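Side-chain contacts in dimethyl-sulfide monooxygenase (Hyphomicrobium sulfonivorans, PDB 6AK1), which catalyses the NADH-dependent oxidation of dimethyl sulfide by oxygen to methanethiol and formaldehyde, using FMN as cofactor: residues V65-S69 / A70-L74; E306-L309 / A310-G314. All coordinates share one frame; numbering follows the deposited sequence.

In the fold
Both contacts are local parts of the luciferase-like monooxygenase TIM-barrel fold, away from the residues that probably bind FMN. Interaction 1 comes first along the chain, in the loop that follows strand 53-57 of the barrel and in the start of helix 71-75; interaction 2 is a run of helix 305-316, after strand 276-284. Though far apart in sequence, their centres are about 8 Å apart. They meet at Glu306, whose OE2 lies 3.1 Å from Arg67 NH1 in a salt bridge and 2.5 Å from Tyr66 OH in a probable hydrogen bond. Van der Waals packing adds Val65 CG2, 3.6 Å from the carbonyl Gly313 O. The two excursions from the barrel are thereby pinned together.

Interaction 1 (V65-S69 / A70-L74); sequences VYRGS and AEMAL
Met72 CG stands anti to its own carbonyl carbon (chi1 -64°), and Tyr66 CG lies opposite its backbone N (chi1 176°); these torsions bring the two side chains together at the N-terminal end of helix 71-75, where a TIM-barrel loop enters the helix with Ala70 as N-cap. Met72 CG touches two residues of the loop: it approaches the Tyr66 ring obliquely, 3.8 Å from CE2, and lies 3.7 Å from Arg67 CD. Farther along the bent methionine chain, SD comes within 3.8 Å of Arg67 NH1. Arg67 itself folds over the tyrosine, its CG 3.3 Å above the ring plane and over the ring centre, which limits the ring's freedom on that face. The polar ends of both loop residues turn to Glu306 of helix 305-316.

Two waters bridge the loop and the helix start. Water 1 is bonded to Ser69 OG at 2.8 Å, can donate to Tyr66 O, and accepts from Met72 N, tying the loop to the first turn of the helix, where amides lack intrahelical acceptors. Water 2 lies 2.8 Å from Ser69 O, to which it can donate, and accepts from Ala73 N at 3.2 Å.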
# COMPACT_ATOMS: atom_id res chain seq x y z
N VAL A 65 10.27 -16.82 12.20
CA VAL A 65 9.62 -17.34 13.40
C VAL A 65 9.37 -18.85 13.30
O VAL A 65 9.69 -19.61 14.22
CB VAL A 65 8.30 -16.58 13.66
CG1 VAL A 65 7.45 -17.31 14.71
CG2 VAL A 65 8.61 -15.15 14.10
N TYR A 66 8.79 -19.30 12.19
CA TYR A 66 8.46 -20.71 12.03
C TYR A 66 9.72 -21.56 12.04
O TYR A 66 10.63 -21.35 11.22
CB TYR A 66 7.67 -20.93 10.75
CG TYR A 66 7.37 -22.39 10.46
CD1 TYR A 66 6.69 -23.18 11.39
CD2 TYR A 66 7.73 -22.96 9.25
CE1 TYR A 66 6.41 -24.53 11.13
CE2 TYR A 66 7.45 -24.29 8.97
CZ TYR A 66 6.79 -25.08 9.91
OH TYR A 66 6.52 -26.40 9.62
N ARG A 67 9.77 -22.52 12.96
CA ARG A 67 10.92 -23.40 13.15
C ARG A 67 12.18 -22.64 13.58
O ARG A 67 13.28 -23.20 13.54
CB ARG A 67 11.21 -24.23 11.88
CG ARG A 67 9.98 -24.96 11.35
CD ARG A 67 10.28 -25.88 10.17
NE ARG A 67 11.20 -26.96 10.51
CZ ARG A 67 11.48 -28.00 9.71
NH1 ARG A 67 10.91 -28.11 8.53
NH2 ARG A 67 12.33 -28.93 10.11
N GLY A 68 12.05 -21.39 14.00
CA GLY A 68 13.18 -20.65 14.55
C GLY A 68 14.23 -20.23 13.55
O GLY A 68 15.36 -19.93 13.95
N SER A 69 13.92 -20.20 12.25
CA SER A 69 14.87 -19.75 11.25
C SER A 69 14.12 -19.24 10.03
O SER A 69 12.90 -19.41 9.90
CB SER A 69 15.84 -20.87 10.83
OG SER A 69 15.20 -21.80 9.97
N ALA A 70 14.87 -18.62 9.12
CA ALA A 70 14.31 -18.17 7.86
C ALA A 70 14.36 -19.25 6.79
O ALA A 70 14.01 -18.96 5.64
CB ALA A 70 15.03 -16.91 7.39
N GLU A 71 14.76 -20.48 7.12
CA GLU A 71 15.04 -21.46 6.08
C GLU A 71 13.79 -21.82 5.28
O GLU A 71 13.85 -21.93 4.05
CB GLU A 71 15.67 -22.72 6.65
CG GLU A 71 15.83 -23.79 5.55
CD GLU A 71 16.25 -25.16 6.04
OE1 GLU A 71 16.07 -25.45 7.24
OE2 GLU A 71 16.76 -25.94 5.21
N MET A 72 12.66 -22.02 5.94
CA MET A 72 11.45 -22.36 5.19
C MET A 72 11.01 -21.20 4.30
O MET A 72 10.49 -21.43 3.21
CB MET A 72 10.34 -22.77 6.15
CG MET A 72 10.67 -24.07 6.93
SD MET A 72 11.17 -25.45 5.85
CE MET A 72 12.85 -25.65 6.33
N ALA A 73 11.22 -19.95 4.74
CA ALA A 73 10.90 -18.80 3.90
C ALA A 73 11.80 -18.74 2.67
O ALA A 73 11.33 -18.41 1.57
CB ALA A 73 11.02 -17.51 4.72
N LEU A 74 13.09 -19.05 2.82
CA LEU A 74 13.98 -19.09 1.67
C LEU A 74 13.59 -20.19 0.68
O LEU A 74 13.68 -20.00 -0.54
CB LEU A 74 15.43 -19.29 2.13
CG LEU A 74 16.09 -18.09 2.80
CD1 LEU A 74 17.33 -18.52 3.62
CD2 LEU A 74 16.46 -17.01 1.77
O HOH W 1 12.62 -22.28 8.87
O HOH W 2 10.89 -19.40 7.91

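Interaction 2 (E306-L309 / A310-G314); sequences EGML and ALYGG
Met308 and Tyr312, four residues apart on helix 305-316, form a Met-aromatic contact along one side of an alpha-helical segment of this TIM-barrel protein. The sulfur lies 4.4 Å from the centroid of the Tyr312 ring and 54° off the ring normal, an oblique approach. Its nearest ring atom is CE1, at 3.5 Å from SD, and Met308 CG also reaches CE1, so both atoms lie against that corner of the ring. This placement follows from the methionine torsions: CG is anti to the backbone N (chi1 -172°), the bend at chi2 carries SD forward to Tyr312, and the bend at chi3 turns CE aside to Leu311.

Apolar contact continues at the methyl end, where Met308 CE meets Leu311 CD1 at 3.9 Å, the two side chains lying at a slant. Met308 thus bridges the i+3 and i+4 neighbours, and beyond the helix it touches Ala20. Cut back to an alanine here, the side chain would lose its thioether, and Tyr312 CE1 and Leu311 CD1 would probably be left without their shared partner, with a gap opened in this buried layer.

The tyrosine is also anchored at its far end, its OH bonding to Gly366 O, while Ile359 and Arg362 of helix 355-362 pack on its side chain. Leu309 turns to another neighbourhood, touching Tyr66, Phe320 and Ile359.

Backbone hydrogen bonds of the i to i+4 kind hold the frame. Ala310 N donates to Glu306 O at 3.2 Å, and Leu311 N reaches Gly307 O at 3.3 Å. Gly313 N bonds to Leu309 O at 2.9 Å. Straightest of the four is Tyr312 N to Met308 O, 2.9 Å long with an N-H...O angle of 170°.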
# COMPACT_ATOMS: atom_id res chain seq x y z
N GLU A 306 4.55 -25.40 4.36
CA GLU A 306 5.62 -24.85 5.19
C GLU A 306 6.00 -23.44 4.77
O GLU A 306 6.52 -22.69 5.61
CB GLU A 306 6.83 -25.79 5.17
CG GLU A 306 6.56 -27.06 5.98
CD GLU A 306 7.80 -27.58 6.70
OE1 GLU A 306 8.50 -28.44 6.14
OE2 GLU A 306 8.07 -27.12 7.83
N GLY A 307 5.74 -23.04 3.52
CA GLY A 307 5.90 -21.65 3.15
C GLY A 307 4.85 -20.74 3.77
O GLY A 307 5.15 -19.60 4.16
N MET A 308 3.60 -21.21 3.85
CA MET A 308 2.57 -20.40 4.49
C MET A 308 2.76 -20.34 6.00
O MET A 308 2.35 -19.36 6.64
CB MET A 308 1.18 -20.93 4.13
CG MET A 308 0.03 -20.04 4.58
SD MET A 308 0.19 -18.28 4.12
CE MET A 308 0.22 -18.38 2.33
N LEU A 309 3.37 -21.37 6.60
CA LEU A 309 3.67 -21.33 8.02
C LEU A 309 4.76 -20.32 8.33
O LEU A 309 4.74 -19.68 9.40
CB LEU A 309 4.06 -22.72 8.52
CG LEU A 309 2.89 -23.71 8.47
CD1 LEU A 309 3.34 -25.11 8.88
CD2 LEU A 309 1.76 -23.22 9.34
N ALA A 310 5.73 -20.16 7.43
CA ALA A 310 6.72 -19.11 7.61
C ALA A 310 6.05 -17.74 7.60
O ALA A 310 6.36 -16.89 8.43
CB ALA A 310 7.80 -19.19 6.53
N LEU A 311 5.12 -17.52 6.66
CA LEU A 311 4.45 -16.23 6.58
C LEU A 311 3.58 -15.99 7.80
O LEU A 311 3.62 -14.91 8.40
CB LEU A 311 3.62 -16.13 5.29
CG LEU A 311 4.35 -16.00 3.94
CD1 LEU A 311 3.37 -16.14 2.79
CD2 LEU A 311 5.12 -14.66 3.85
N TYR A 312 2.79 -17.00 8.18
CA TYR A 312 2.00 -16.93 9.41
C TYR A 312 2.87 -16.58 10.60
O TYR A 312 2.50 -15.71 11.41
CB TYR A 312 1.27 -18.25 9.64
CG TYR A 312 -0.06 -18.35 8.94
CD1 TYR A 312 -0.31 -17.63 7.77
CD2 TYR A 312 -1.09 -19.13 9.46
CE1 TYR A 312 -1.55 -17.71 7.12
CE2 TYR A 312 -2.34 -19.22 8.82
CZ TYR A 312 -2.55 -18.50 7.66
OH TYR A 312 -3.77 -18.56 7.02
N GLY A 313 4.04 -17.21 10.72
CA GLY A 313 4.93 -16.92 11.83
C GLY A 313 5.28 -15.45 11.93
O GLY A 313 5.17 -14.84 12.99
N GLY A 314 5.70 -14.85 10.80
CA GLY A 314 6.01 -13.43 10.81
C GLY A 314 4.77 -12.57 10.98
O GLY A 314 4.83 -11.52 11.64